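Long-range contacts in molybdopterin synthase catalytic subunit (PDB 5MPO), which forms the catalytic subunit of molybdopterin synthase, which turns precursor Z into molybdopterin by inserting two sulfur atoms delivered by the thiocarboxylated small subunit MOCS2A: residues K19-F24 against A95-L100; E27-D32 against S109-V114; N76-I81 against D131-K136. All coordinates share one frame; numbering follows the deposited sequence.

Contact 1 (K19-F24 against A95-L100)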
ATOM      1  N   LYS C  19      13.749   8.145  -9.634  1.00 48.27           N
ATOM      2  CA  LYS C  19      13.558   9.339  -8.795  1.00 48.10           C
ATOM      3  C   LYS C  19      13.268   8.949  -7.361  1.00 48.37           C
ATOM      4  O   LYS C  19      12.531   7.966  -7.118  1.00 48.13           O
ATOM      5  CB  LYS C  19      12.396  10.193  -9.255  1.00 49.26           C
ATOM      6  CG  LYS C  19      12.413  10.542 -10.722  1.00 58.24           C
ATOM      7  CD  LYS C  19      11.218  11.406 -11.129  1.00 62.41           C
ATOM      8  CE  LYS C  19       9.962  10.561 -11.363  1.00 63.86           C
ATOM      9  NZ  LYS C  19       8.697  11.342 -11.427  1.00 62.76           N
ATOM     10  N   ASP C  20      13.864   9.711  -6.433  1.00 44.35           N
ATOM     11  CA  ASP C  20      13.548   9.697  -5.025  1.00 45.96           C
ATOM     12  C   ASP C  20      12.987  11.110  -4.761  1.00 48.14           C
ATOM     13  O   ASP C  20      13.735  12.037  -4.741  1.00 45.73           O
ATOM     14  CB  ASP C  20      14.816   9.495  -4.197  1.00 43.14           C
ATOM     15  CG  ASP C  20      15.379   8.071  -4.256  1.00 50.09           C
ATOM     16  OD1 ASP C  20      14.644   7.083  -4.426  1.00 51.16           O
ATOM     17  OD2 ASP C  20      16.585   7.896  -4.081  1.00 49.34           O
ATOM     18  N   VAL C  21      11.688  11.269  -4.567  1.00 47.94           N
ATOM     19  CA  VAL C  21      11.055  12.578  -4.373  1.00 44.51           C
ATOM     20  C   VAL C  21      10.665  12.680  -2.899  1.00 53.12           C
ATOM     21  O   VAL C  21       9.824  11.921  -2.404  1.00 47.80           O
ATOM     22  CB  VAL C  21       9.782  12.686  -5.224  1.00 51.58           C
ATOM     23  CG1 VAL C  21       9.117  14.049  -5.080  1.00 53.71           C
ATOM     24  CG2 VAL C  21      10.098  12.374  -6.690  1.00 49.37           C
ATOM     25  N   ILE C  22      11.296  13.612  -2.201  1.00 50.20           N
ATOM     26  CA  ILE C  22      11.186  13.742  -0.775  1.00 47.14           C
ATOM     27  C   ILE C  22      10.793  15.165  -0.443  1.00 51.56           C
ATOM     28  O   ILE C  22      11.482  16.109  -0.823  1.00 55.48           O
ATOM     29  CB  ILE C  22      12.535  13.456  -0.106  1.00 47.41           C
ATOM     30  CG1 ILE C  22      12.995  12.061  -0.505  1.00 45.31           C
ATOM     31  CG2 ILE C  22      12.389  13.561   1.428  1.00 51.38           C
ATOM     32  CD1 ILE C  22      14.360  11.692  -0.044  1.00 45.87           C
ATOM     33  N   ASN C  23       9.726  15.306   0.322  1.00 50.94           N
ATOM     34  CA  ASN C  23       9.221  16.578   0.659  1.00 49.67           C
ATOM     35  C   ASN C  23       8.606  16.635   2.029  1.00 52.36           C
ATOM     36  O   ASN C  23       7.669  15.885   2.338  1.00 51.43           O
ATOM     37  CB  ASN C  23       8.174  16.973  -0.356  1.00 64.23           C
ATOM     38  CG  ASN C  23       7.773  18.420  -0.224  1.00 62.15           C
ATOM     39  OD1 ASN C  23       8.386  19.157   0.499  1.00 70.28           O
ATOM     40  ND2 ASN C  23       6.739  18.816  -0.925  1.00 66.21           N
ATOM     41  N   PHE C  24       9.135  17.553   2.835  1.00 51.46           N
ATOM     42  CA  PHE C  24       8.499  17.994   4.073  1.00 50.69           C
ATOM     43  C   PHE C  24       7.822  19.328   3.878  1.00 53.26           C
ATOM     44  O   PHE C  24       8.379  20.212   3.236  1.00 49.46           O
ATOM     45  CB  PHE C  24       9.545  18.057   5.145  1.00 49.79           C
ATOM     46  CG  PHE C  24      10.043  16.710   5.539  1.00 47.52           C
ATOM     47  CD1 PHE C  24      10.964  16.052   4.757  1.00 47.62           C
ATOM     48  CD2 PHE C  24       9.549  16.079   6.673  1.00 47.72           C
ATOM     49  CE1 PHE C  24      11.438  14.799   5.118  1.00 47.66           C
ATOM     50  CE2 PHE C  24      10.004  14.830   7.055  1.00 49.56           C
ATOM     51  CZ  PHE C  24      10.938  14.178   6.267  1.00 51.79           C
ATOM     52  N   ALA C  95       8.379   8.146  -3.512  1.00 40.06           N
ATOM     53  CA  ALA C  95       7.962   9.451  -3.106  1.00 44.32           C
ATOM     54  C   ALA C  95       7.664   9.343  -1.631  1.00 45.66           C
ATOM     55  O   ALA C  95       7.028   8.379  -1.220  1.00 48.22           O
ATOM     56  CB  ALA C  95       6.731   9.871  -3.849  1.00 46.43           C
ATOM     57  N   VAL C  96       8.174  10.288  -0.835  1.00 48.07           N
ATOM     58  CA  VAL C  96       7.863  10.375   0.611  1.00 50.40           C
ATOM     59  C   VAL C  96       7.514  11.793   0.988  1.00 46.58           C
ATOM     60  O   VAL C  96       8.358  12.670   0.927  1.00 48.56           O
ATOM     61  CB  VAL C  96       9.006   9.945   1.514  1.00 47.24           C
ATOM     62  CG1 VAL C  96       8.587  10.125   2.984  1.00 45.52           C
ATOM     63  CG2 VAL C  96       9.455   8.511   1.190  1.00 41.27           C
ATOM     64  N   PHE C  97       6.256  11.995   1.368  1.00 44.85           N
ATOM     65  CA  PHE C  97       5.733  13.312   1.636  1.00 41.84           C
ATOM     66  C   PHE C  97       5.293  13.332   3.051  1.00 43.30           C
ATOM     67  O   PHE C  97       4.439  12.529   3.433  1.00 47.61           O
ATOM     68  CB  PHE C  97       4.582  13.628   0.712  1.00 45.60           C
ATOM     69  CG  PHE C  97       5.013  14.174  -0.599  1.00 42.74           C
ATOM     70  CD1 PHE C  97       5.759  13.411  -1.448  1.00 45.19           C
ATOM     71  CD2 PHE C  97       4.704  15.454  -0.966  1.00 51.82           C
ATOM     72  CE1 PHE C  97       6.199  13.907  -2.677  1.00 49.83           C
ATOM     73  CE2 PHE C  97       5.138  15.973  -2.190  1.00 62.93           C
ATOM     74  CZ  PHE C  97       5.897  15.192  -3.059  1.00 54.48           C
ATOM     75  N   HIS C  98       5.897  14.196   3.863  1.00 42.65           N
ATOM     76  CA  HIS C  98       5.470  14.303   5.260  1.00 46.06           C
ATOM     77  C   HIS C  98       5.016  15.714   5.578  1.00 47.01           C
ATOM     78  O   HIS C  98       5.671  16.676   5.230  1.00 48.32           O
ATOM     79  CB  HIS C  98       6.583  13.830   6.189  1.00 47.34           C
ATOM     80  CG  HIS C  98       6.113  13.394   7.548  1.00 48.94           C
ATOM     81  ND1 HIS C  98       5.308  14.185   8.355  1.00 50.20           N
ATOM     82  CD2 HIS C  98       6.372  12.275   8.263  1.00 44.53           C
ATOM     83  CE1 HIS C  98       5.104  13.582   9.507  1.00 45.52           C
ATOM     84  NE2 HIS C  98       5.724  12.417   9.473  1.00 52.14           N
ATOM     85  N   ARG C  99       3.858  15.836   6.206  1.00 53.39           N
ATOM     86  CA  ARG C  99       3.304  17.141   6.549  1.00 50.63           C
ATOM     87  C   ARG C  99       3.742  17.571   7.917  1.00 51.06           C
ATOM     88  O   ARG C  99       3.873  16.747   8.818  1.00 49.67           O
ATOM     89  CB  ARG C  99       1.799  17.114   6.487  1.00 56.62           C
ATOM     90  CG  ARG C  99       1.158  18.470   6.684  1.00 53.57           C
ATOM     91  CD  ARG C  99      -0.281  18.374   6.294  1.00 49.96           C
ATOM     92  NE  ARG C  99      -1.012  19.467   6.883  1.00 58.01           N
ATOM     93  CZ  ARG C  99      -2.334  19.558   6.930  1.00 58.75           C
ATOM     94  NH1 ARG C  99      -3.115  18.621   6.398  1.00 65.71           N
ATOM     95  NH2 ARG C  99      -2.887  20.607   7.518  1.00 63.08           N
ATOM     96  N   LEU C 100       3.996  18.865   8.080  1.00 53.73           N
ATOM     97  CA  LEU C 100       4.494  19.362   9.358  1.00 54.01           C
ATOM     98  C   LEU C 100       3.550  20.404   9.962  1.00 50.77           C
ATOM     99  O   LEU C 100       2.771  20.988   9.254  1.00 50.38           O
ATOM    100  CB  LEU C 100       5.908  19.907   9.167  1.00 51.48           C
ATOM    101  CG  LEU C 100       7.002  18.870   8.928  1.00 53.53           C
ATOM    102  CD1 LEU C 100       8.390  19.498   8.959  1.00 52.35           C
ATOM    103  CD2 LEU C 100       6.940  17.744   9.960  1.00 62.03           C
TER
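Strand 20-24 runs parallel to strand 95-99, with the axes 4.8 Å apart and only 2° between their directions. This is a parallel edge pair in the mixed sheet of the alpha/beta hammerhead fold of the MoaE family. Three nearly straight backbone bonds hold it. Val96 gives its N to Val21 O at 2.8 Å. Asn23 N donates to Val96 O at 3.0 Å. Asn23 O then receives His98 N at 2.9 Å. Each acceptor is met nearly along its C=O axis.

Side chains alternate between two faces. Val21, Asn23, Ala95 and Phe97 share one, which helix 31-38 packs against. The Phe97 ring is its centrepiece. Asn23 CB lies over one face of the Phe97 ring in a CH-pi contact, 3.9 Å from the centroid of that ring and 17° off its normal. Val21 CG1, anti to its backbone N, approaches the same ring obliquely and comes 3.8 Å from Phe97 CE1.

Ile22, Phe24, Val96 and His98 point to the other face. There Ile22 and Phe24 touch helix 73-88. The Phe24 and His98 rings are almost parallel, at 10°, but slid apart so that they barely overlap. The closest approach of the two side chains is Phe24 CE2 to His98 CB, 3.7 Å. Both imidazole nitrogens are engaged. His98 NE2 hydrogen-bonds to the backbone of the chain of another protein. His98 ND1 donates to Arg99 O at 3.0 Å, with the oxygen in the plane of the His98 ring and the nitrogen above the carbonyl plane.

Contact 2 (E27-D32 against S109-V114)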
ATOM      1  N   GLU C  27       1.860  22.315   3.667  1.00 55.32           N
ATOM      2  CA  GLU C  27       0.750  22.016   2.776  1.00 62.53           C
ATOM      3  C   GLU C  27      -0.031  20.700   3.060  1.00 62.18           C
ATOM      4  O   GLU C  27       0.530  19.725   3.530  1.00 73.29           O
ATOM      5  CB  GLU C  27       1.306  21.940   1.350  1.00 66.75           C
ATOM      6  CG  GLU C  27       2.043  23.186   0.861  1.00 76.91           C
ATOM      7  CD  GLU C  27       1.118  24.365   0.642  1.00 88.43           C
ATOM      8  OE1 GLU C  27       0.535  24.400  -0.471  1.00 98.75           O
ATOM      9  OE2 GLU C  27       0.978  25.232   1.562  1.00 78.78           O
ATOM     10  N   LYS C  28      -1.325  20.701   2.771  1.00 63.25           N
ATOM     11  CA  LYS C  28      -2.141  19.509   2.762  1.00 60.40           C
ATOM     12  C   LYS C  28      -1.605  18.579   1.642  1.00 62.84           C
ATOM     13  O   LYS C  28      -1.256  19.031   0.552  1.00 57.54           O
ATOM     14  CB  LYS C  28      -3.623  19.873   2.570  1.00 56.41           C
ATOM     15  N   LEU C  29      -1.487  17.285   1.946  1.00 57.99           N
ATOM     16  CA  LEU C  29      -0.910  16.312   1.029  1.00 52.91           C
ATOM     17  C   LEU C  29      -1.987  15.747   0.126  1.00 55.51           C
ATOM     18  O   LEU C  29      -3.113  15.526   0.555  1.00 50.53           O
ATOM     19  CB  LEU C  29      -0.256  15.182   1.811  1.00 55.07           C
ATOM     20  CG  LEU C  29       0.775  15.598   2.840  1.00 49.93           C
ATOM     21  CD1 LEU C  29       1.390  14.358   3.421  1.00 50.98           C
ATOM     22  CD2 LEU C  29       1.824  16.475   2.183  1.00 57.63           C
ATOM     23  N   SER C  30      -1.631  15.493  -1.121  1.00 56.63           N
ATOM     24  CA  SER C  30      -2.568  14.953  -2.091  1.00 56.08           C
ATOM     25  C   SER C  30      -2.127  13.533  -2.531  1.00 54.28           C
ATOM     26  O   SER C  30      -1.027  13.351  -3.078  1.00 56.86           O
ATOM     27  CB  SER C  30      -2.618  15.918  -3.275  1.00 59.98           C
ATOM     28  OG  SER C  30      -2.950  15.244  -4.452  1.00 65.52           O
ATOM     29  N   VAL C  31      -2.993  12.540  -2.339  1.00 51.31           N
ATOM     30  CA  VAL C  31      -2.682  11.183  -2.741  1.00 53.46           C
ATOM     31  C   VAL C  31      -2.517  11.161  -4.249  1.00 60.73           C
ATOM     32  O   VAL C  31      -1.620  10.507  -4.761  1.00 71.00           O
ATOM     33  CB  VAL C  31      -3.765  10.147  -2.339  1.00 62.10           C
ATOM     34  CG1 VAL C  31      -3.308   8.740  -2.676  1.00 66.86           C
ATOM     35  CG2 VAL C  31      -4.063  10.178  -0.848  1.00 58.95           C
ATOM     36  N   ASP C  32      -3.353  11.897  -4.961  1.00 61.31           N
ATOM     37  CA  ASP C  32      -3.299  11.908  -6.410  1.00 63.16           C
ATOM     38  C   ASP C  32      -2.031  12.526  -6.934  1.00 58.90           C
ATOM     39  O   ASP C  32      -1.393  11.966  -7.809  1.00 56.84           O
ATOM     40  CB  ASP C  32      -4.505  12.641  -7.007  1.00 78.92           C
ATOM     41  CG  ASP C  32      -4.812  12.175  -8.420  1.00 90.31           C
ATOM     42  OD1 ASP C  32      -5.483  11.085  -8.568  1.00 78.24           O
ATOM     43  OD2 ASP C  32      -4.328  12.897  -9.345  1.00 80.50           O
ATOM     44  N   SER C 109      -0.976  12.974   7.374  1.00 51.64           N
ATOM     45  CA  SER C 109       0.358  13.397   7.848  1.00 51.94           C
ATOM     46  C   SER C 109       1.558  12.874   6.990  1.00 51.12           C
ATOM     47  O   SER C 109       2.655  13.438   7.030  1.00 46.24           O
ATOM     48  CB  SER C 109       0.560  12.938   9.292  1.00 53.50           C
ATOM     49  OG  SER C 109       0.624  11.528   9.416  1.00 55.39           O
ATOM     50  N   ILE C 110       1.359  11.764   6.293  1.00 45.50           N
ATOM     51  CA  ILE C 110       2.415  11.109   5.533  1.00 48.15           C
ATOM     52  C   ILE C 110       1.789  10.404   4.338  1.00 48.77           C
ATOM     53  O   ILE C 110       0.684   9.877   4.432  1.00 47.33           O
ATOM     54  CB  ILE C 110       3.290  10.130   6.402  1.00 46.62           C
ATOM     55  CG1 ILE C 110       4.329   9.456   5.542  1.00 50.36           C
ATOM     56  CG2 ILE C 110       2.491   9.047   7.058  1.00 50.27           C
ATOM     57  CD1 ILE C 110       5.594   9.059   6.245  1.00 51.81           C
ATOM     58  N   ILE C 111       2.493  10.415   3.216  1.00 45.39           N
ATOM     59  CA  ILE C 111       2.098   9.613   2.084  1.00 44.74           C
ATOM     60  C   ILE C 111       3.412   9.149   1.554  1.00 44.89           C
ATOM     61  O   ILE C 111       4.311   9.952   1.254  1.00 47.66           O
ATOM     62  CB  ILE C 111       1.323  10.408   1.013  1.00 45.05           C
ATOM     63  CG1 ILE C 111      -0.022  10.900   1.523  1.00 48.54           C
ATOM     64  CG2 ILE C 111       1.044   9.604  -0.242  1.00 45.85           C
ATOM     65  CD1 ILE C 111      -0.688  11.840   0.520  1.00 47.08           C
ATOM     66  N   ILE C 112       3.509   7.830   1.446  1.00 48.60           N
ATOM     67  CA  ILE C 112       4.620   7.123   0.823  1.00 45.34           C
ATOM     68  C   ILE C 112       4.070   6.335  -0.352  1.00 45.53           C
ATOM     69  O   ILE C 112       3.016   5.674  -0.250  1.00 45.97           O
ATOM     70  CB  ILE C 112       5.266   6.153   1.809  1.00 44.15           C
ATOM     71  CG1 ILE C 112       5.865   6.914   2.994  1.00 48.96           C
ATOM     72  CG2 ILE C 112       6.380   5.400   1.120  1.00 47.78           C
ATOM     73  CD1 ILE C 112       6.161   6.080   4.224  1.00 49.50           C
ATOM     74  N   ALA C 113       4.774   6.421  -1.459  1.00 42.36           N
ATOM     75  CA  ALA C 113       4.447   5.682  -2.635  1.00 41.34           C
ATOM     76  C   ALA C 113       5.726   5.077  -3.258  1.00 43.20           C
ATOM     77  O   ALA C 113       6.758   5.731  -3.289  1.00 47.02           O
ATOM     78  CB  ALA C 113       3.755   6.606  -3.621  1.00 42.18           C
ATOM     79  N   VAL C 114       5.615   3.855  -3.787  1.00 43.75           N
ATOM     80  CA  VAL C 114       6.680   3.177  -4.523  1.00 43.42           C
ATOM     81  C   VAL C 114       6.121   2.521  -5.748  1.00 44.27           C
ATOM     82  O   VAL C 114       5.095   1.850  -5.640  1.00 45.47           O
ATOM     83  CB  VAL C 114       7.358   2.060  -3.667  1.00 44.54           C
ATOM     84  CG1 VAL C 114       8.507   1.426  -4.450  1.00 41.78           C
ATOM     85  CG2 VAL C 114       7.889   2.643  -2.365  1.00 45.10           C
TER
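This is an apolar contact between a loop leading into a helix and a strand of the central mixed sheet. Leu29, just before helix 31-38, and Val31 in its first turn pack against Ile111 of strand 108-116.

Ile111 reaches up from the strand. Its CG1 is anti to the carbonyl carbon, and the chain continues extended to CD1 (chi2 172°). This single methyl makes most of the contact. Ile111 CD1 lies 3.6 Å from Leu29 CB. Ile111 CD1 also meets the peptide link ahead of the helix, at 3.8 Å from Ser30 C and 3.7 Å from Val31 N. Val31 CG2 comes to Ile111 CD1 at 4.0 Å, the two side chains crossing at about a right angle. The methyl thus sits under the chain where the loop becomes a helix.

Leu29 answers from the loop. Its CG is also anti to the carbonyl carbon (chi1 -54°), and Leu29 CD1 reaches the peptide between Ser109 and Ile110, 3.9 Å from Ser109 C. That peptide belongs to a classic beta bulge, in which Ser109 and Ile110 both face Gly51.

The two serine hydroxyls find partners outside this packing. Ser30 is the N-cap, and its OG bonds to Glu33 N. Ser109 OG bonds to Tyr67 OH and to the backbone of the chain of another protein.

Helix 31-38 continues over the same face, with Val34 resting on Ile111 and Ala113. Val31 also touches Leu48 and Val50 of strand 45-52, and it also packs on Val31 of the second subunit. Ile110 points to the other face of the sheet, where Ile130 of helix 119-136 lies.

Contact 3 (N76-I81 against D131-K136)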
ATOM      1  N   ASN C  76      17.742  13.791   5.080  1.00 51.15           N
ATOM      2  CA  ASN C  76      18.852  12.906   4.809  1.00 46.76           C
ATOM      3  C   ASN C  76      18.475  11.460   5.188  1.00 49.07           C
ATOM      4  O   ASN C  76      18.871  10.498   4.464  1.00 46.73           O
ATOM      5  CB  ASN C  76      20.118  13.335   5.532  1.00 43.63           C
ATOM      6  CG  ASN C  76      21.372  12.674   4.951  1.00 51.58           C
ATOM      7  OD1 ASN C  76      21.600  12.734   3.739  1.00 58.27           O
ATOM      8  ND2 ASN C  76      22.196  12.039   5.811  1.00 50.25           N
ATOM      9  N   GLU C  77      17.705  11.312   6.272  1.00 42.90           N
ATOM     10  CA  GLU C  77      17.437   9.987   6.826  1.00 45.13           C
ATOM     11  C   GLU C  77      16.466   9.260   5.917  1.00 40.71           C
ATOM     12  O   GLU C  77      16.633   8.088   5.641  1.00 42.46           O
ATOM     13  CB  GLU C  77      16.918  10.002   8.267  1.00 45.66           C
ATOM     14  CG  GLU C  77      17.977  10.196   9.341  1.00 44.72           C
ATOM     15  CD  GLU C  77      19.054   9.149   9.451  1.00 50.81           C
ATOM     16  OE1 GLU C  77      18.762   7.966   9.716  1.00 61.20           O
ATOM     17  OE2 GLU C  77      20.242   9.540   9.375  1.00 54.98           O
ATOM     18  N   VAL C  78      15.524   9.989   5.373  1.00 41.31           N
ATOM     19  CA  VAL C  78      14.698   9.457   4.318  1.00 39.92           C
ATOM     20  C   VAL C  78      15.519   9.121   3.041  1.00 43.25           C
ATOM     21  O   VAL C  78      15.280   8.076   2.451  1.00 45.06           O
ATOM     22  CB  VAL C  78      13.545  10.388   4.000  1.00 42.02           C
ATOM     23  CG1 VAL C  78      12.726   9.864   2.806  1.00 44.41           C
ATOM     24  CG2 VAL C  78      12.641  10.558   5.233  1.00 39.01           C
ATOM     25  N   ARG C  79      16.513   9.924   2.668  1.00 39.82           N
ATOM     26  CA  ARG C  79      17.365   9.561   1.541  1.00 43.33           C
ATOM     27  C   ARG C  79      18.060   8.245   1.814  1.00 43.34           C
ATOM     28  O   ARG C  79      18.313   7.485   0.901  1.00 44.42           O
ATOM     29  CB  ARG C  79      18.419  10.658   1.167  1.00 46.72           C
ATOM     30  CG  ARG C  79      17.795  11.903   0.514  1.00 62.10           C
ATOM     31  CD  ARG C  79      18.758  12.971  -0.039  1.00 69.43           C
ATOM     32  NE  ARG C  79      19.615  13.523   1.031  1.00 84.53           N
ATOM     33  CZ  ARG C  79      19.464  14.701   1.670  1.00 85.04           C
ATOM     34  NH1 ARG C  79      18.486  15.561   1.365  1.00 89.17           N
ATOM     35  NH2 ARG C  79      20.311  15.026   2.653  1.00 79.41           N
ATOM     36  N   LYS C  80      18.453   8.005   3.049  1.00 41.32           N
ATOM     37  CA  LYS C  80      19.057   6.740   3.365  1.00 48.36           C
ATOM     38  C   LYS C  80      18.048   5.584   3.219  1.00 50.84           C
ATOM     39  O   LYS C  80      18.371   4.506   2.706  1.00 46.27           O
ATOM     40  CB  LYS C  80      19.595   6.716   4.785  1.00 48.19           C
ATOM     41  CG  LYS C  80      20.955   7.349   4.916  1.00 42.75           C
ATOM     42  CD  LYS C  80      21.310   7.310   6.367  1.00 43.75           C
ATOM     43  CE  LYS C  80      22.320   8.393   6.678  1.00 43.78           C
ATOM     44  NZ  LYS C  80      22.379   8.490   8.175  1.00 45.09           N
ATOM     45  N   ILE C  81      16.838   5.808   3.693  1.00 44.56           N
ATOM     46  CA  ILE C  81      15.811   4.816   3.462  1.00 44.04           C
ATOM     47  C   ILE C  81      15.604   4.501   1.965  1.00 43.75           C
ATOM     48  O   ILE C  81      15.469   3.303   1.567  1.00 42.31           O
ATOM     49  CB  ILE C  81      14.529   5.256   4.147  1.00 39.68           C
ATOM     50  CG1 ILE C  81      14.704   5.067   5.648  1.00 33.95           C
ATOM     51  CG2 ILE C  81      13.297   4.521   3.588  1.00 37.74           C
ATOM     52  CD1 ILE C  81      13.587   5.772   6.384  1.00 38.04           C
ATOM     53  N   ASP C 131       7.891   1.722   8.373  1.00 41.82           N
ATOM     54  CA  ASP C 131       8.512   1.209   9.587  1.00 46.28           C
ATOM     55  C   ASP C 131       9.818   1.869   9.972  1.00 44.81           C
ATOM     56  O   ASP C 131      10.113   2.087  11.176  1.00 44.90           O
ATOM     57  CB  ASP C 131       8.772  -0.319   9.490  1.00 40.26           C
ATOM     58  CG  ASP C 131       7.443  -1.141   9.516  1.00 47.33           C
ATOM     59  OD1 ASP C 131       6.342  -0.580   9.787  1.00 46.44           O
ATOM     60  OD2 ASP C 131       7.498  -2.339   9.227  1.00 48.24           O
ATOM     61  N   THR C 132      10.635   2.056   8.961  1.00 44.26           N
ATOM     62  CA  THR C 132      11.946   2.589   9.146  1.00 44.48           C
ATOM     63  C   THR C 132      11.810   4.103   9.445  1.00 45.20           C
ATOM     64  O   THR C 132      12.454   4.597  10.328  1.00 41.01           O
ATOM     65  CB  THR C 132      12.811   2.266   7.935  1.00 43.83           C
ATOM     66  OG1 THR C 132      12.707   0.859   7.679  1.00 43.23           O
ATOM     67  CG2 THR C 132      14.321   2.698   8.192  1.00 41.14           C
ATOM     68  N   LEU C 133      10.881   4.786   8.790  1.00 42.00           N
ATOM     69  CA  LEU C 133      10.629   6.152   9.070  1.00 39.79           C
ATOM     70  C   LEU C 133      10.250   6.328  10.537  1.00 47.41           C
ATOM     71  O   LEU C 133      10.725   7.269  11.183  1.00 51.86           O
ATOM     72  CB  LEU C 133       9.524   6.678   8.170  1.00 37.46           C
ATOM     73  CG  LEU C 133       9.214   8.168   8.400  1.00 42.57           C
ATOM     74  CD1 LEU C 133       9.096   9.014   7.134  1.00 37.66           C
ATOM     75  CD2 LEU C 133       7.954   8.363   9.284  1.00 39.02           C
ATOM     76  N   LYS C 134       9.400   5.447  11.057  1.00 48.30           N
ATOM     77  CA  LYS C 134       8.881   5.603  12.423  1.00 48.73           C
ATOM     78  C   LYS C 134       9.955   5.281  13.419  1.00 48.81           C
ATOM     79  O   LYS C 134       9.911   5.764  14.518  1.00 49.35           O
ATOM     80  CB  LYS C 134       7.644   4.743  12.671  1.00 50.26           C
ATOM     81  CG  LYS C 134       6.407   5.307  11.954  1.00 58.22           C
ATOM     82  CD  LYS C 134       5.147   4.452  12.162  1.00 65.90           C
ATOM     83  CE  LYS C 134       4.071   5.109  13.020  1.00 71.89           C
ATOM     84  NZ  LYS C 134       3.567   6.370  12.402  1.00 83.52           N
ATOM     85  N   ALA C 135      10.928   4.471  13.023  1.00 49.11           N
ATOM     86  CA  ALA C 135      12.014   4.059  13.886  1.00 47.87           C
ATOM     87  C   ALA C 135      13.262   5.004  13.873  1.00 51.79           C
ATOM     88  O   ALA C 135      14.010   5.046  14.807  1.00 61.04           O
ATOM     89  CB  ALA C 135      12.454   2.673  13.436  1.00 46.32           C
ATOM     90  N   LYS C 136      13.502   5.697  12.779  1.00 48.42           N
ATOM     91  CA  LYS C 136      14.776   6.317  12.519  1.00 47.47           C
ATOM     92  C   LYS C 136      14.739   7.791  12.193  1.00 49.34           C
ATOM     93  O   LYS C 136      15.716   8.445  12.403  1.00 52.19           O
ATOM     94  CB  LYS C 136      15.427   5.595  11.340  1.00 48.18           C
ATOM     95  CG  LYS C 136      16.726   4.872  11.656  1.00 57.79           C
ATOM     96  CD  LYS C 136      16.607   3.773  12.709  1.00 57.21           C
ATOM     97  CE  LYS C 136      18.020   3.394  13.078  1.00 60.31           C
ATOM     98  NZ  LYS C 136      18.028   2.384  14.150  1.00 62.14           N
TER
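Segments 76-81 of helix 73-88 and 131-136 of helix 119-136 run in roughly opposite directions, their axes 10.3 Å apart and crossing at 144°. Ile81 carries most of the touch. From CB its chain leaves with CG1 anti to the carbonyl carbon, aimed at the other helix. Ile81 CG1 meets Thr132 CG2 at 3.5 Å. Ile81 CD1, the tip, lies 3.6 Å from Thr132 CG2 and 3.8 Å from Leu133 N. The Ile81 and Thr132 side chains lie alongside, pointing opposite ways. Thr132 OG1 bonds to Tyr128 O. Val78 CG2 adds a looser touch on Leu133 CD1, at 4.3 Å.

Glu77 bends at chi2. Glu77 OE1 lies 4.1 Å from Lys136 O, and Glu77 OE2 forms a salt bridge with Lys80 NZ at 2.7 Å. An alanine in place of Glu77 removes the carboxylate, which would probably leave Lys80 less well fixed and the packing beside Lys136 looser. Lys80 NZ also pairs with an acidic side chain of the chain of another protein. Lys134, a predicted substrate-binding residue, lies on the second helix. Val137, just past it, packs on Glu77, Val78 and Ile81, while Val78 rests on Ile22 and Phe24 of strand 20-25.

Contacts 1 and 2 are partly buried and share the mixed sheet, through neighbouring strands 91-99 and 108-116. Phe97 N lies 2.8 Å from Ile111 O, a probable hydrogen bond between them. Contact 1 is built on backbone bonds, whereas contacts 2 and 3 rely on side-chain packing. Contact 2 packs the start of helix 31-38 on one sheet face. Contact 3 lies on the other and is buried, though Lys136 at its margin is exposed. Val78 of contact 3 packs on Val96 of contact 1, and Leu133 CD1 of contact 3 meets Ile110 CD1 of contact 2 at 3.6 Å. All three reach the chain of another protein; contacts 2 and 3 also touch the second subunit.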